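Local coordinates for protein cytosolic IMP-GMP specific 5'-nucleotidase (Legionella pneumophila subsp. pneumophila, PDB 4OHF) that probably hydrolyses nucleoside 5'-monophosphates such as IMP and GMP, as a magnesium-binding nucleotidase of the HAD superfamily, at residues 68-73 against 123-128; 80-85 against 107-112; 400-403 against 407-410. All blocks are in the same frame, centred on the assembly; numbering follows the deposited sequence.

Contact 1 (68-73 against 123-128); sequences AIRGLV and AIDTSF
Arg70 and Asp125 are joined by a side-on, two-pronged salt bridge, buried close to the magnesium site of this HAD-type nucleotidase. Arg70 sits in the type II turn from Ile69 to Leu72, where Gly71 takes up the positive phi. From CB the arginine runs out extended, with CG anti to the backbone N (chi1 -179°), and this carries the guanidinium across to segment 123-128. CG passes Asp125 OD2 at 4.0 Å and CD follows at a similar separation. NE then donates to Asp125 OD2 over 3.1 Å, with the oxygen somewhat tilted from the guanidinium plane. At the tip, NH2 reaches Asp125 OD1 over 2.8 Å in a bond that is almost straight (175°) and lies in that plane. Both carboxylate oxygens offer their syn lone pairs, and with the two planar groups only 27° apart the paired bonds fix the rotation of each.

Further partners complete the network. Arg70 NH1 forms a salt bridge with Glu326, and NH2 also donates to the backbone oxygen of Asp303, whose side chain is a magnesium ligand; the backbone N of Ile305 donates to Asp125 OD1. The pair therefore ties both loops to the backbone beside the metal. Farther along 123-128, Thr126 OG1 accepts from Phe128 N in an ST turn just ahead of helix 129-143. At the other end, where strand 73-75 begins beside strand 121-122, the contact turns apolar: Val73 CG2 meets Ala123 CB at 4.0 Å.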
loop_
_atom_site.group_PDB
_atom_site.type_symbol
_atom_site.label_atom_id
_atom_site.label_comp_id
_atom_site.label_asym_id
_atom_site.label_seq_id
_atom_site.Cartn_x
_atom_site.Cartn_y
_atom_site.Cartn_z
ATOM N N ALA B 68 12.420 -15.555 -27.847
ATOM C CA ALA B 68 12.464 -15.043 -26.488
ATOM C C ALA B 68 13.336 -15.931 -25.589
ATOM O O ALA B 68 13.728 -17.043 -25.960
ATOM C CB ALA B 68 11.053 -14.926 -25.920
ATOM N N ILE B 69 13.645 -15.420 -24.406
ATOM C CA ILE B 69 14.471 -16.138 -23.459
ATOM C C ILE B 69 13.834 -16.062 -22.076
ATOM O O ILE B 69 12.930 -15.257 -21.858
ATOM C CB ILE B 69 15.891 -15.547 -23.491
ATOM C CG1 ILE B 69 16.868 -16.681 -23.731
ATOM C CG2 ILE B 69 16.207 -14.730 -22.238
ATOM C CD1 ILE B 69 18.298 -16.230 -23.762
ATOM N N ARG B 70 14.273 -16.908 -21.144
ATOM C CA ARG B 70 13.689 -16.886 -19.807
ATOM C C ARG B 70 14.139 -15.664 -19.012
ATOM O O ARG B 70 15.234 -15.158 -19.223
ATOM C CB ARG B 70 14.061 -18.162 -19.053
ATOM C CG ARG B 70 13.473 -18.257 -17.633
ATOM C CD ARG B 70 13.826 -19.579 -16.992
ATOM N NE ARG B 70 13.201 -19.759 -15.693
ATOM C CZ ARG B 70 13.265 -20.886 -14.988
ATOM N NH1 ARG B 70 13.926 -21.937 -15.462
ATOM N NH2 ARG B 70 12.673 -20.967 -13.802
ATOM N N GLY B 71 13.276 -15.190 -18.114
ATOM C CA GLY B 71 13.608 -14.051 -17.270
ATOM C C GLY B 71 13.150 -12.675 -17.724
ATOM O O GLY B 71 13.267 -11.714 -16.975
ATOM N N LEU B 72 12.611 -12.575 -18.934
ATOM C CA LEU B 72 12.168 -11.292 -19.461
ATOM C C LEU B 72 10.978 -10.712 -18.711
ATOM O O LEU B 72 10.222 -11.437 -18.062
ATOM C CB LEU B 72 11.833 -11.413 -20.948
ATOM C CG LEU B 72 12.962 -11.967 -21.817
ATOM C CD1 LEU B 72 12.585 -11.832 -23.292
ATOM C CD2 LEU B 72 14.274 -11.231 -21.508
ATOM N N VAL B 73 10.821 -9.395 -18.815
ATOM C CA VAL B 73 9.730 -8.684 -18.154
ATOM C C VAL B 73 8.809 -8.005 -19.168
ATOM O O VAL B 73 9.270 -7.376 -20.126
ATOM C CB VAL B 73 10.271 -7.582 -17.210
ATOM C CG1 VAL B 73 9.110 -6.781 -16.640
ATOM C CG2 VAL B 73 11.114 -8.194 -16.101
ATOM N N ALA B 123 6.228 -9.601 -14.243
ATOM C CA ALA B 123 7.520 -10.262 -14.080
ATOM C C ALA B 123 7.449 -11.614 -13.385
ATOM O O ALA B 123 8.302 -11.944 -12.560
ATOM C CB ALA B 123 8.481 -9.344 -13.322
ATOM N N ILE B 124 6.444 -12.407 -13.728
ATOM C CA ILE B 124 6.301 -13.721 -13.122
ATOM C C ILE B 124 7.005 -14.831 -13.895
ATOM O O ILE B 124 6.785 -15.025 -15.094
ATOM C CB ILE B 124 4.811 -14.104 -12.949
ATOM C CG1 ILE B 124 3.928 -13.289 -13.915
ATOM C CG2 ILE B 124 4.402 -13.883 -11.497
ATOM C CD1 ILE B 124 4.330 -13.371 -15.391
ATOM N N ASP B 125 7.854 -15.557 -13.180
ATOM C CA ASP B 125 8.605 -16.668 -13.738
ATOM C C ASP B 125 7.702 -17.895 -13.770
ATOM O O ASP B 125 7.385 -18.467 -12.731
ATOM C CB ASP B 125 9.825 -16.961 -12.866
ATOM C CG ASP B 125 10.704 -18.038 -13.444
ATOM O OD1 ASP B 125 11.259 -18.844 -12.665
ATOM O OD2 ASP B 125 10.846 -18.066 -14.679
ATOM N N THR B 126 7.281 -18.294 -14.964
ATOM C CA THR B 126 6.427 -19.466 -15.105
ATOM C C THR B 126 6.929 -20.372 -16.219
ATOM O O THR B 126 7.857 -20.030 -16.949
ATOM C CB THR B 126 4.968 -19.074 -15.428
ATOM O OG1 THR B 126 4.906 -18.508 -16.744
ATOM C CG2 THR B 126 4.453 -18.051 -14.417
ATOM N N SER B 127 6.306 -21.536 -16.336
ATOM C CA SER B 127 6.663 -22.505 -17.361
ATOM C C SER B 127 6.154 -22.081 -18.740
ATOM O O SER B 127 6.463 -22.720 -19.747
ATOM C CB SER B 127 6.084 -23.876 -16.996
ATOM O OG SER B 127 4.692 -23.789 -16.724
ATOM N N PHE B 128 5.354 -21.015 -18.779
ATOM C CA PHE B 128 4.807 -20.509 -20.038
ATOM C C PHE B 128 5.212 -19.071 -20.318
ATOM O O PHE B 128 4.614 -18.416 -21.161
ATOM C CB PHE B 128 3.274 -20.645 -20.058
ATOM C CG PHE B 128 2.608 -20.250 -18.771
ATOM C CD1 PHE B 128 2.441 -18.903 -18.439
ATOM C CD2 PHE B 128 2.174 -21.222 -17.865
ATOM C CE1 PHE B 128 1.849 -18.521 -17.210
ATOM C CE2 PHE B 128 1.579 -20.859 -16.629
ATOM C CZ PHE B 128 1.417 -19.507 -16.305
#

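Contact 2 (80-85 against 107-112); sequences NILKLS and KIYRSI
The end of helix 102-109 packs against the central strand of the five-stranded antiparallel sheet through Tyr109, which reaches across to Leu82 and Asn80 of strand 80-84. The backbones stay well apart, the nearest pair of CA atoms, those of Asn80 and Ile108, being 10.4 Å from each other, and the gap is bridged mainly by the tyrosine. Tyr109 has CG anti to its carbonyl carbon (chi1 -59°), which sends the ring from the last helical turn toward the strand with the phenol oxygen leading. Leu82 comes from the opposite direction. Its CD2 methyl lies 3.6 Å from Tyr109 OH and 4.1 Å from Tyr109 CZ, meeting the phenol end of the ring obliquely.

Two residues earlier on the strand, Asn80 also points at the helix and slides past the tyrosine in the reverse sense. Asn80 CB approaches Tyr109 OH to 3.5 Å, and the amide plane is turned 63° from the ring. The methyl CD1 of Ile108 comes near the same amide at the more exposed margin. Within the helix, Ile108 CG2 stands 3.7 Å above the plane of the Tyr109 ring, toward its rim. The phenol oxygen is hydrogen-bonded to OD1 of Asp75 on the adjacent strand 73-75, which fixes the hydroxyl beside Asn80 and Leu82.

After Tyr109 the helix breaks at Arg110, which has positive phi. Ile90 of strand 90-95 and Tyr121 of strand 121-122 also touch the Tyr109 side chain, while Leu82 packs on Ser93 and on Tyr121; through this one tyrosine the helix end reaches four strands of the sheet, 90-95, 80-84, 73-75 and 121-122.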
loop_
_atom_site.group_PDB
_atom_site.type_symbol
_atom_site.label_atom_id
_atom_site.label_comp_id
_atom_site.label_asym_id
_atom_site.label_seq_id
_atom_site.Cartn_x
_atom_site.Cartn_y
_atom_site.Cartn_z
ATOM N N ASN B 80 5.819 -3.484 -24.422
ATOM C CA ASN B 80 7.254 -3.738 -24.567
ATOM C C ASN B 80 7.739 -4.928 -23.734
ATOM O O ASN B 80 7.084 -5.346 -22.778
ATOM C CB ASN B 80 8.062 -2.494 -24.166
ATOM C CG ASN B 80 7.743 -1.283 -25.025
ATOM O OD1 ASN B 80 7.633 -1.380 -26.252
ATOM N ND2 ASN B 80 7.612 -0.126 -24.383
ATOM N N ILE B 81 8.896 -5.465 -24.106
ATOM C CA ILE B 81 9.479 -6.585 -23.394
ATOM C C ILE B 81 10.880 -6.170 -22.981
ATOM O O ILE B 81 11.664 -5.721 -23.808
ATOM C CB ILE B 81 9.531 -7.837 -24.276
ATOM C CG1 ILE B 81 8.110 -8.214 -24.723
ATOM C CG2 ILE B 81 10.170 -8.992 -23.500
ATOM C CD1 ILE B 81 8.052 -9.465 -25.609
ATOM N N LEU B 82 11.193 -6.343 -21.698
ATOM C CA LEU B 82 12.483 -5.921 -21.164
ATOM C C LEU B 82 13.415 -6.970 -20.559
ATOM O O LEU B 82 12.973 -7.961 -19.983
ATOM C CB LEU B 82 12.232 -4.848 -20.104
ATOM C CG LEU B 82 11.120 -3.833 -20.410
ATOM C CD1 LEU B 82 10.965 -2.906 -19.228
ATOM C CD2 LEU B 82 11.447 -3.026 -21.668
ATOM N N LYS B 83 14.712 -6.707 -20.692
ATOM C CA LYS B 83 15.792 -7.533 -20.142
ATOM C C LYS B 83 16.341 -6.635 -19.015
ATOM O O LYS B 83 16.983 -5.617 -19.285
ATOM C CB LYS B 83 16.894 -7.737 -21.189
ATOM C CG LYS B 83 17.595 -9.110 -21.212
ATOM C CD LYS B 83 18.299 -9.484 -19.925
ATOM C CE LYS B 83 19.041 -10.805 -20.062
ATOM N NZ LYS B 83 20.149 -10.740 -21.052
ATOM N N LEU B 84 16.093 -7.002 -17.766
ATOM C CA LEU B 84 16.548 -6.189 -16.642
ATOM C C LEU B 84 17.761 -6.725 -15.893
ATOM O O LEU B 84 18.060 -7.912 -15.936
ATOM C CB LEU B 84 15.401 -6.006 -15.650
ATOM C CG LEU B 84 14.369 -4.897 -15.857
ATOM C CD1 LEU B 84 14.127 -4.612 -17.324
ATOM C CD2 LEU B 84 13.096 -5.320 -15.167
ATOM N N SER B 85 18.455 -5.831 -15.200
ATOM C CA SER B 85 19.622 -6.194 -14.405
ATOM C C SER B 85 19.042 -6.512 -13.054
ATOM O O SER B 85 17.858 -6.270 -12.827
ATOM C CB SER B 85 20.565 -5.010 -14.257
ATOM O OG SER B 85 19.994 -4.037 -13.389
ATOM N N LYS B 107 13.629 7.970 -23.915
ATOM C CA LYS B 107 12.456 8.804 -24.134
ATOM C C LYS B 107 11.270 8.192 -23.397
ATOM O O LYS B 107 10.556 8.885 -22.666
ATOM C CB LYS B 107 12.121 8.891 -25.624
ATOM C CG LYS B 107 13.268 9.361 -26.509
ATOM C CD LYS B 107 13.750 10.759 -26.140
ATOM C CE LYS B 107 14.843 11.217 -27.090
ATOM N NZ LYS B 107 14.371 11.174 -28.504
ATOM N N ILE B 108 11.084 6.884 -23.584
ATOM C CA ILE B 108 9.983 6.148 -22.971
ATOM C C ILE B 108 10.031 5.967 -21.454
ATOM O O ILE B 108 9.032 6.203 -20.770
ATOM C CB ILE B 108 9.836 4.736 -23.592
ATOM C CG1 ILE B 108 9.628 4.846 -25.100
ATOM C CG2 ILE B 108 8.655 3.999 -22.955
ATOM C CD1 ILE B 108 9.388 3.503 -25.792
ATOM N N TYR B 109 11.175 5.550 -20.919
ATOM C CA TYR B 109 11.261 5.308 -19.482
ATOM C C TYR B 109 11.784 6.443 -18.613
ATOM O O TYR B 109 11.680 6.385 -17.381
ATOM C CB TYR B 109 12.053 4.021 -19.225
ATOM C CG TYR B 109 11.402 2.832 -19.885
ATOM C CD1 TYR B 109 11.774 2.432 -21.165
ATOM C CD2 TYR B 109 10.330 2.184 -19.280
ATOM C CE1 TYR B 109 11.088 1.426 -21.828
ATOM C CE2 TYR B 109 9.638 1.177 -19.935
ATOM C CZ TYR B 109 10.017 0.806 -21.211
ATOM O OH TYR B 109 9.310 -0.163 -21.885
ATOM N N ARG B 110 12.339 7.471 -19.246
ATOM C CA ARG B 110 12.852 8.632 -18.522
ATOM C C ARG B 110 13.658 8.180 -17.300
ATOM O O ARG B 110 13.546 8.752 -16.212
ATOM C CB ARG B 110 11.682 9.515 -18.070
ATOM C CG ARG B 110 11.956 11.007 -18.143
ATOM C CD ARG B 110 11.772 11.534 -19.557
ATOM N NE ARG B 110 10.392 11.369 -20.008
ATOM C CZ ARG B 110 9.911 11.865 -21.146
ATOM N NH1 ARG B 110 10.700 12.561 -21.961
ATOM N NH2 ARG B 110 8.637 11.668 -21.468
ATOM N N SER B 111 14.456 7.136 -17.501
ATOM C CA SER B 111 15.294 6.552 -16.459
ATOM C C SER B 111 15.863 5.258 -17.025
ATOM O O SER B 111 15.496 4.843 -18.128
ATOM C CB SER B 111 14.464 6.243 -15.205
ATOM O OG SER B 111 15.274 5.708 -14.171
ATOM N N ILE B 112 16.773 4.634 -16.288
ATOM C CA ILE B 112 17.353 3.378 -16.735
ATOM C C ILE B 112 16.748 2.266 -15.872
ATOM O O ILE B 112 16.737 1.096 -16.262
ATOM C CB ILE B 112 18.899 3.377 -16.590
ATOM C CG1 ILE B 112 19.496 2.146 -17.289
ATOM C CG2 ILE B 112 19.292 3.381 -15.115
ATOM C CD1 ILE B 112 19.327 2.142 -18.799
#

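Contact 3 (400-403 against 407-410); sequences SFYN and ERVF
Asn403 O receives the backbone N-H of Glu407 over 2.9 Å, in a moderately bent bond (156°) that draws the two ends of the loop together. The asparagine side chain reinforces the turn, its OD1 accepting from the backbone N of Trp406 while ND2 donates to the backbone oxygen of Asp66. Beside this closure, Tyr402 CB rests near the Glu407 backbone, 4.0 Å from Glu407 C.

Arg408 then lies over one face of the Tyr402 ring. Its CG sits 3.6 Å from the ring centroid in a CH-pi contact, displaced slightly toward CD1 and CE1. A bend at chi3 (-91°) lays the rest of the chain along the ring: Arg408 NE comes to 3.4 Å from Tyr402 CZ, and the guanidinium, only 11° from parallel with the ring, has Tyr402 OH over its centre. Phe401 CB covers the opposite face of the tyrosine. Beyond the pair, Glu341 offers weak interactions to both polar ends, and Asp456 of the second subunit packs on Arg408. The Glu407 N to Asn403 O bond, from residue i+4 back to i, closes an alpha-turn, and the arginine-on-tyrosine stack packs beside it in the loop between helix 374-399 and strand 411-412.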
loop_
_atom_site.group_PDB
_atom_site.type_symbol
_atom_site.label_atom_id
_atom_site.label_comp_id
_atom_site.label_asym_id
_atom_site.label_seq_id
_atom_site.Cartn_x
_atom_site.Cartn_y
_atom_site.Cartn_z
ATOM N N SER B 400 27.325 -14.135 -30.664
ATOM C CA SER B 400 26.858 -15.214 -31.518
ATOM C C SER B 400 26.727 -16.569 -30.799
ATOM O O SER B 400 26.144 -17.503 -31.363
ATOM C CB SER B 400 27.782 -15.365 -32.727
ATOM O OG SER B 400 29.111 -15.651 -32.326
ATOM N N PHE B 401 27.271 -16.680 -29.579
ATOM C CA PHE B 401 27.175 -17.924 -28.806
ATOM C C PHE B 401 25.888 -18.004 -27.972
ATOM O O PHE B 401 25.547 -19.056 -27.442
ATOM C CB PHE B 401 28.369 -18.086 -27.861
ATOM C CG PHE B 401 29.676 -18.315 -28.559
ATOM C CD1 PHE B 401 30.493 -17.239 -28.910
ATOM C CD2 PHE B 401 30.082 -19.603 -28.896
ATOM C CE1 PHE B 401 31.699 -17.457 -29.591
ATOM C CE2 PHE B 401 31.280 -19.821 -29.575
ATOM C CZ PHE B 401 32.088 -18.756 -29.922
ATOM N N TYR B 402 25.177 -16.889 -27.868
ATOM C CA TYR B 402 23.950 -16.843 -27.092
ATOM C C TYR B 402 22.806 -16.328 -27.946
ATOM O O TYR B 402 23.021 -15.866 -29.065
ATOM C CB TYR B 402 24.141 -15.928 -25.880
ATOM C CG TYR B 402 25.378 -16.259 -25.073
ATOM C CD1 TYR B 402 25.425 -17.404 -24.283
ATOM C CD2 TYR B 402 26.498 -15.432 -25.103
ATOM C CE1 TYR B 402 26.548 -17.721 -23.535
ATOM C CE2 TYR B 402 27.644 -15.743 -24.355
ATOM C CZ TYR B 402 27.654 -16.895 -23.568
ATOM O OH TYR B 402 28.749 -17.218 -22.793
ATOM N N ASN B 403 21.596 -16.414 -27.405
ATOM C CA ASN B 403 20.394 -15.958 -28.080
ATOM C C ASN B 403 20.635 -14.571 -28.698
ATOM O O ASN B 403 20.944 -13.609 -27.990
ATOM C CB ASN B 403 19.247 -15.925 -27.062
ATOM C CG ASN B 403 17.977 -15.354 -27.640
ATOM O OD1 ASN B 403 17.893 -14.151 -27.897
ATOM N ND2 ASN B 403 16.979 -16.216 -27.865
ATOM N N GLU B 407 20.711 -12.350 -25.432
ATOM C CA GLU B 407 21.946 -12.671 -24.741
ATOM C C GLU B 407 21.642 -13.715 -23.661
ATOM O O GLU B 407 20.671 -14.454 -23.785
ATOM C CB GLU B 407 22.559 -11.388 -24.159
ATOM C CG GLU B 407 23.284 -10.542 -25.209
ATOM C CD GLU B 407 23.236 -9.033 -24.939
ATOM O OE1 GLU B 407 23.918 -8.273 -25.669
ATOM O OE2 GLU B 407 22.513 -8.599 -24.007
ATOM N N ARG B 408 22.459 -13.762 -22.613
ATOM C CA ARG B 408 22.300 -14.746 -21.535
ATOM C C ARG B 408 21.140 -14.567 -20.577
ATOM O O ARG B 408 20.680 -13.452 -20.314
ATOM C CB ARG B 408 23.579 -14.826 -20.708
ATOM C CG ARG B 408 24.633 -15.709 -21.318
ATOM C CD ARG B 408 25.951 -15.593 -20.597
ATOM N NE ARG B 408 26.776 -14.560 -21.200
ATOM C CZ ARG B 408 28.013 -14.293 -20.808
ATOM N NH1 ARG B 408 28.548 -14.991 -19.810
ATOM N NH2 ARG B 408 28.718 -13.344 -21.415
ATOM N N VAL B 409 20.683 -15.691 -20.041
ATOM C CA VAL B 409 19.590 -15.696 -19.086
ATOM C C VAL B 409 20.044 -15.099 -17.761
ATOM O O VAL B 409 19.305 -14.332 -17.150
ATOM C CB VAL B 409 19.082 -17.139 -18.825
ATOM C CG1 VAL B 409 18.180 -17.173 -17.617
ATOM C CG2 VAL B 409 18.340 -17.656 -20.045
ATOM N N PHE B 410 21.260 -15.439 -17.328
ATOM C CA PHE B 410 21.775 -14.971 -16.042
ATOM C C PHE B 410 22.545 -13.653 -16.045
ATOM O O PHE B 410 22.821 -13.090 -14.985
ATOM C CB PHE B 410 22.638 -16.065 -15.397
ATOM C CG PHE B 410 21.856 -17.284 -14.949
ATOM C CD1 PHE B 410 21.395 -17.393 -13.633
ATOM C CD2 PHE B 410 21.583 -18.327 -15.837
ATOM C CE1 PHE B 410 20.689 -18.508 -13.218
ATOM C CE2 PHE B 410 20.873 -19.450 -15.423
ATOM C CZ PHE B 410 20.423 -19.543 -14.115
#

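In the fold
Contact 1 is the buried one, ruled by charge beside the magnesium site, whereas contacts 2 and 3 are partly buried and lie away from the annotated sites. Contacts 1 and 2 share the antiparallel sheet: the strand that starts at Val73 pairs with 80-84, Val73 O lying 2.7 Å from Leu82 N in a probable hydrogen bond. One contact anchors the loops at an edge of that sheet; the other seats a helix end on it through one tyrosine whose surroundings are part apolar and part polar. Contact 3 belongs to a separate loop, built from a backbone bond and an aromatic face, yet it meets both others, through Ile69 packing on Asn403 and Lys83 NZ bound to Arg408 O.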